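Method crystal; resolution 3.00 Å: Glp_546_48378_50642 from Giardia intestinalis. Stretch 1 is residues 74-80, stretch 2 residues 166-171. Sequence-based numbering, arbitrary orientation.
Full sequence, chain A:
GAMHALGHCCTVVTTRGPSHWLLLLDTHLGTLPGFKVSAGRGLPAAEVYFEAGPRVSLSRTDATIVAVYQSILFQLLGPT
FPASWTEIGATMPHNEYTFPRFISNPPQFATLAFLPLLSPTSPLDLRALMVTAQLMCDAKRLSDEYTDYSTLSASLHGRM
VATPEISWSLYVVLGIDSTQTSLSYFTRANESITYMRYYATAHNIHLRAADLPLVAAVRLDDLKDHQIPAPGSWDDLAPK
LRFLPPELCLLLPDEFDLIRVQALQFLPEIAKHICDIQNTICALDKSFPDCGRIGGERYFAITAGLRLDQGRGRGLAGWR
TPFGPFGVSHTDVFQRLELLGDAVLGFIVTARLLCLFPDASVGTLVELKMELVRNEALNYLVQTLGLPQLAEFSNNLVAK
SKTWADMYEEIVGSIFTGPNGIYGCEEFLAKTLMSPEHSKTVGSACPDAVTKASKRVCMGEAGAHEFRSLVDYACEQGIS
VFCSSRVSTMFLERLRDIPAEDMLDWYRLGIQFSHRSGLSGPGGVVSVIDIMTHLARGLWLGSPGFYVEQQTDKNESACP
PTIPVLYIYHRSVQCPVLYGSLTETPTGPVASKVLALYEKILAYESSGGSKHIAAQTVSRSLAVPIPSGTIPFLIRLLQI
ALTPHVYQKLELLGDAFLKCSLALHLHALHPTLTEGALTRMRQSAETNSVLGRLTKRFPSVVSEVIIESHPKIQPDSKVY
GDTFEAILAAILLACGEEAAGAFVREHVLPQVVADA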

ATOM      1  N   PHE A  74       6.522   6.758 -33.052  1.00 24.06           N
ATOM      2  CA  PHE A  74       7.783   6.038 -33.119  1.00 24.62           C
ATOM      3  C   PHE A  74       8.778   6.712 -34.057  1.00 25.19           C
ATOM      4  O   PHE A  74       9.998   6.597 -33.882  1.00 25.20           O
ATOM      5  CB  PHE A  74       7.524   4.599 -33.565  1.00 24.49           C
ATOM      6  CG  PHE A  74       6.868   3.761 -32.514  1.00 24.70           C
ATOM      7  CD1 PHE A  74       5.756   2.984 -32.817  1.00 24.40           C
ATOM      8  CD2 PHE A  74       7.370   3.746 -31.212  1.00 25.45           C
ATOM      9  CE1 PHE A  74       5.151   2.202 -31.839  1.00 24.96           C
ATOM     10  CE2 PHE A  74       6.772   2.966 -30.225  1.00 25.98           C
ATOM     11  CZ  PHE A  74       5.656   2.191 -30.542  1.00 25.79           C
ATOM     12  N   GLN A  75       8.257   7.422 -35.051  1.00 26.05           N
ATOM     13  CA  GLN A  75       9.117   8.107 -35.993  1.00 27.21           C
ATOM     14  C   GLN A  75       9.592   9.428 -35.426  1.00 27.55           C
ATOM     15  O   GLN A  75      10.728   9.826 -35.640  1.00 27.73           O
ATOM     16  CB  GLN A  75       8.384   8.335 -37.298  1.00 27.39           C
ATOM     17  CG  GLN A  75       9.292   8.780 -38.400  1.00 28.93           C
ATOM     18  CD  GLN A  75       8.720   8.472 -39.758  1.00 30.45           C
ATOM     19  OE1 GLN A  75       7.635   8.932 -40.109  1.00 30.77           O
ATOM     20  NE2 GLN A  75       9.443   7.679 -40.534  1.00 30.86           N
ATOM     21  N   LEU A  76       8.725  10.112 -34.698  1.00 28.00           N
ATOM     22  CA  LEU A  76       9.102  11.372 -34.082  1.00 28.43           C
ATOM     23  C   LEU A  76      10.110  11.120 -32.954  1.00 29.05           C
ATOM     24  O   LEU A  76      10.849  12.018 -32.559  1.00 29.34           O
ATOM     25  CB  LEU A  76       7.865  12.077 -33.518  1.00 28.12           C
ATOM     26  CG  LEU A  76       6.774  12.438 -34.528  1.00 28.04           C
ATOM     27  CD1 LEU A  76       5.642  13.115 -33.811  1.00 28.34           C
ATOM     28  CD2 LEU A  76       7.331  13.354 -35.601  1.00 28.16           C
ATOM     29  N   LEU A  77      10.130   9.894 -32.438  1.00 29.58           N
ATOM     30  CA  LEU A  77      11.039   9.526 -31.362  1.00 29.96           C
ATOM     31  C   LEU A  77      12.420   9.184 -31.901  1.00 30.60           C
ATOM     32  O   LEU A  77      13.409   9.224 -31.165  1.00 30.91           O
ATOM     33  CB  LEU A  77      10.481   8.337 -30.566  1.00 29.62           C
ATOM     34  CG  LEU A  77       9.423   8.635 -29.488  1.00 29.41           C
ATOM     35  CD1 LEU A  77       8.768   7.346 -29.061  1.00 30.00           C
ATOM     36  CD2 LEU A  77      10.065   9.331 -28.286  1.00 29.31           C
ATOM     37  N   GLY A  78      12.492   8.833 -33.177  1.00 31.14           N
ATOM     38  CA  GLY A  78      13.785   8.533 -33.757  1.00 32.12           C
ATOM     39  C   GLY A  78      14.198   7.077 -33.812  1.00 32.76           C
ATOM     40  O   GLY A  78      13.471   6.200 -33.351  1.00 32.70           O
ATOM     41  N   PRO A  79      15.381   6.797 -34.384  1.00 33.25           N
ATOM     42  CA  PRO A  79      15.996   5.473 -34.563  1.00 33.65           C
ATOM     43  C   PRO A  79      16.533   4.811 -33.297  1.00 34.10           C
ATOM     44  O   PRO A  79      16.895   3.639 -33.320  1.00 34.30           O
ATOM     45  CB  PRO A  79      17.120   5.741 -35.566  1.00 33.71           C
ATOM     46  CG  PRO A  79      16.677   7.005 -36.271  1.00 33.46           C
ATOM     47  CD  PRO A  79      16.132   7.815 -35.137  1.00 33.37           C
ATOM     48  N   THR A  80      16.611   5.562 -32.204  1.00 34.66           N
ATOM     49  CA  THR A  80      17.107   5.012 -30.937  1.00 35.28           C
ATOM     50  C   THR A  80      15.980   4.290 -30.201  1.00 35.40           C
ATOM     51  O   THR A  80      16.162   3.780 -29.094  1.00 35.82           O
ATOM     52  CB  THR A  80      17.643   6.119 -30.013  1.00 35.31           C
ATOM     53  OG1 THR A  80      16.637   7.129 -29.854  1.00 35.92           O
ATOM     54  CG2 THR A  80      18.903   6.742 -30.600  1.00 35.84           C
ATOM     55  N   ILE A 166      17.972  13.249 -41.556  1.00 33.47           N
ATOM     56  CA  ILE A 166      18.932  13.406 -40.468  1.00 33.33           C
ATOM     57  C   ILE A 166      18.466  12.805 -39.144  1.00 33.32           C
ATOM     58  O   ILE A 166      18.247  13.528 -38.172  1.00 33.27           O
ATOM     59  CB  ILE A 166      19.267  14.898 -40.238  1.00 33.31           C
ATOM     60  CG1 ILE A 166      19.743  15.536 -41.547  1.00 32.98           C
ATOM     61  CG2 ILE A 166      20.329  15.029 -39.142  1.00 33.42           C
ATOM     62  CD1 ILE A 166      20.985  14.909 -42.107  1.00 39.53           C
ATOM     63  N   SER A 167      18.304  11.485 -39.115  1.00 33.24           N
ATOM     64  CA  SER A 167      17.895  10.793 -37.895  1.00 32.98           C
ATOM     65  C   SER A 167      16.578  11.328 -37.352  1.00 32.56           C
ATOM     66  O   SER A 167      16.219  11.046 -36.213  1.00 32.56           O
ATOM     67  CB  SER A 167      18.978  10.968 -36.818  1.00 33.14           C
ATOM     68  OG  SER A 167      20.295  10.859 -37.352  1.00 33.54           O
ATOM     69  N   TRP A 168      15.868  12.103 -38.163  1.00 32.06           N
ATOM     70  CA  TRP A 168      14.605  12.701 -37.743  1.00 31.30           C
ATOM     71  C   TRP A 168      14.749  13.577 -36.509  1.00 31.20           C
ATOM     72  O   TRP A 168      13.770  13.835 -35.811  1.00 31.24           O
ATOM     73  CB  TRP A 168      13.553  11.633 -37.460  1.00 30.97           C
ATOM     74  CG  TRP A 168      12.778  11.255 -38.664  1.00 30.69           C
ATOM     75  CD1 TRP A 168      13.140  10.356 -39.629  1.00 30.59           C
ATOM     76  CD2 TRP A 168      11.504  11.779 -39.061  1.00 30.28           C
ATOM     77  NE1 TRP A 168      12.167  10.286 -40.602  1.00 30.05           N
ATOM     78  CE2 TRP A 168      11.150  11.146 -40.276  1.00 30.18           C
ATOM     79  CE3 TRP A 168      10.621  12.715 -38.505  1.00 30.18           C
ATOM     80  CZ2 TRP A 168       9.956  11.426 -40.946  1.00 30.62           C
ATOM     81  CZ3 TRP A 168       9.432  12.989 -39.176  1.00 30.55           C
ATOM     82  CH2 TRP A 168       9.112  12.345 -40.379  1.00 31.15           C
ATOM     83  N   SER A 169      15.969  14.030 -36.238  1.00 30.93           N
ATOM     84  CA  SER A 169      16.205  14.882 -35.088  1.00 30.72           C
ATOM     85  C   SER A 169      15.170  15.982 -35.109  1.00 30.56           C
ATOM     86  O   SER A 169      14.733  16.414 -36.174  1.00 30.75           O
ATOM     87  CB  SER A 169      17.605  15.472 -35.136  1.00 30.70           C
ATOM     88  OG  SER A 169      18.578  14.451 -34.996  1.00 30.96           O
ATOM     89  N   LEU A 170      14.772  16.427 -33.926  1.00 30.39           N
ATOM     90  CA  LEU A 170      13.757  17.458 -33.802  1.00 30.38           C
ATOM     91  C   LEU A 170      14.365  18.800 -33.435  1.00 30.55           C
ATOM     92  O   LEU A 170      15.373  18.872 -32.726  1.00 30.56           O
ATOM     93  CB  LEU A 170      12.742  17.046 -32.740  1.00 30.33           C
ATOM     94  CG  LEU A 170      12.252  15.595 -32.817  1.00 30.42           C
ATOM     95  CD1 LEU A 170      11.399  15.269 -31.607  1.00 30.70           C
ATOM     96  CD2 LEU A 170      11.467  15.378 -34.097  1.00 29.55           C
ATOM     97  N   TYR A 171      13.744  19.867 -33.932  1.00 30.92           N
ATOM     98  CA  TYR A 171      14.202  21.228 -33.675  1.00 31.41           C
ATOM     99  C   TYR A 171      12.996  22.149 -33.583  1.00 32.07           C
ATOM    100  O   TYR A 171      11.902  21.807 -34.023  1.00 32.29           O
ATOM    101  CB  TYR A 171      15.110  21.734 -34.806  1.00 31.23           C
ATOM    102  CG  TYR A 171      16.362  20.919 -35.089  1.00 30.63           C
ATOM    103  CD1 TYR A 171      16.296  19.702 -35.778  1.00 29.98           C
ATOM    104  CD2 TYR A 171      17.622  21.397 -34.724  1.00 29.80           C
ATOM    105  CE1 TYR A 171      17.451  18.985 -36.102  1.00 29.60           C
ATOM    106  CE2 TYR A 171      18.783  20.688 -35.047  1.00 29.31           C
ATOM    107  CZ  TYR A 171      18.685  19.485 -35.737  1.00 29.67           C
ATOM    108  OH  TYR A 171      19.822  18.795 -36.075  1.00 30.07           O
TER

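The two stretches meet where the C-terminal end of a helix, residues 74 to 77, passes a tight turn that leads into a strand. No hydrogen bond crosses between them. The contact rests on van der Waals packing and one CH-pi interaction, and it buries 328 Å² of surface, both sides summed. Trp168, with the greatest area covered by the other stretch, is its centre: it occupies the turn, its CA-to-CB bond points toward the helix, and chi1 of -88° and chi2 of 83° lay its indole beside the last helical residues.

Phe74, the first residue of stretch 1, stays out of reach of stretch 2; its O accepts a weak hydrogen bond from Gly78 N (3.4 Å). Gln75 is the first residue of the stretch to touch Trp168, whose broad flat ring can take a methylene on one face while also meeting Leu76 CD2. The CA-to-CB bond of Gln75 points toward stretch 2, and with chi1 and chi2 both t the chain extends across the indole. Gln75 CG lies 3.7 Å from the centroid of the six-membered ring of Trp168, 17° off the ring normal, so that the methylene sits squarely over the face in CH-pi geometry. Farther out, Gln75 CD approaches Trp168 CZ2 to 3.4 Å. Glutamine suits this exposed position because its aliphatic part can cover the aromatic surface while its polar end remains compatible with solvent.

Leu76 reaches the same indole by a different route. Its CA-to-CB bond points away from stretch 2, but the m, t rotamer brings the end of the side chain back, and Leu76 CD2 comes within 4.2 Å of Trp168 CZ3, an apolar contact oblique to the ring. The residue is buried, as befits a branched hydrocarbon side chain. Its backbone also takes part: Leu76 O packs at 3.4 Å against CD1 of Leu170, whose CA-to-CB bond points toward stretch 1 from the strand. Leu77 is also buried, but its CA-to-CB bond points away from stretch 2 and it makes no contact with the turn.

At Gly78 the chain leaves helical geometry with a positive phi of 96°, while Gly78 N still donates to Gln75 O (3.2 Å). These backbone angles call for glycine, since a CB would be jammed against the preceding carbonyl oxygen and would clash with Pro79 CD. Gly78 and Trp168 have the nearest CA atoms across the stretches, 5.8 Å apart, and Gly78 CA lies 4.3 Å from Ser167 O. The CA-to-CB bond of Pro79 points toward stretch 2, and its ring packs against the turn backbone, with Pro79 CD 3.4 Å from Ser167 O.

The opposing surface is set by a type I' turn from Ile166 to Ser169. Ser167 and Trp168 both adopt positive phi, 57° and 58°, and Ser169 N donates to Ile166 O (3.0 Å), with a weak hydrogen bond from Ser169 OG to Ile166 O (3.3 Å) added. This turn presents the Ser167 carbonyl to Gly78 and Pro79 and the Trp168 indole to Gln75 and Leu76.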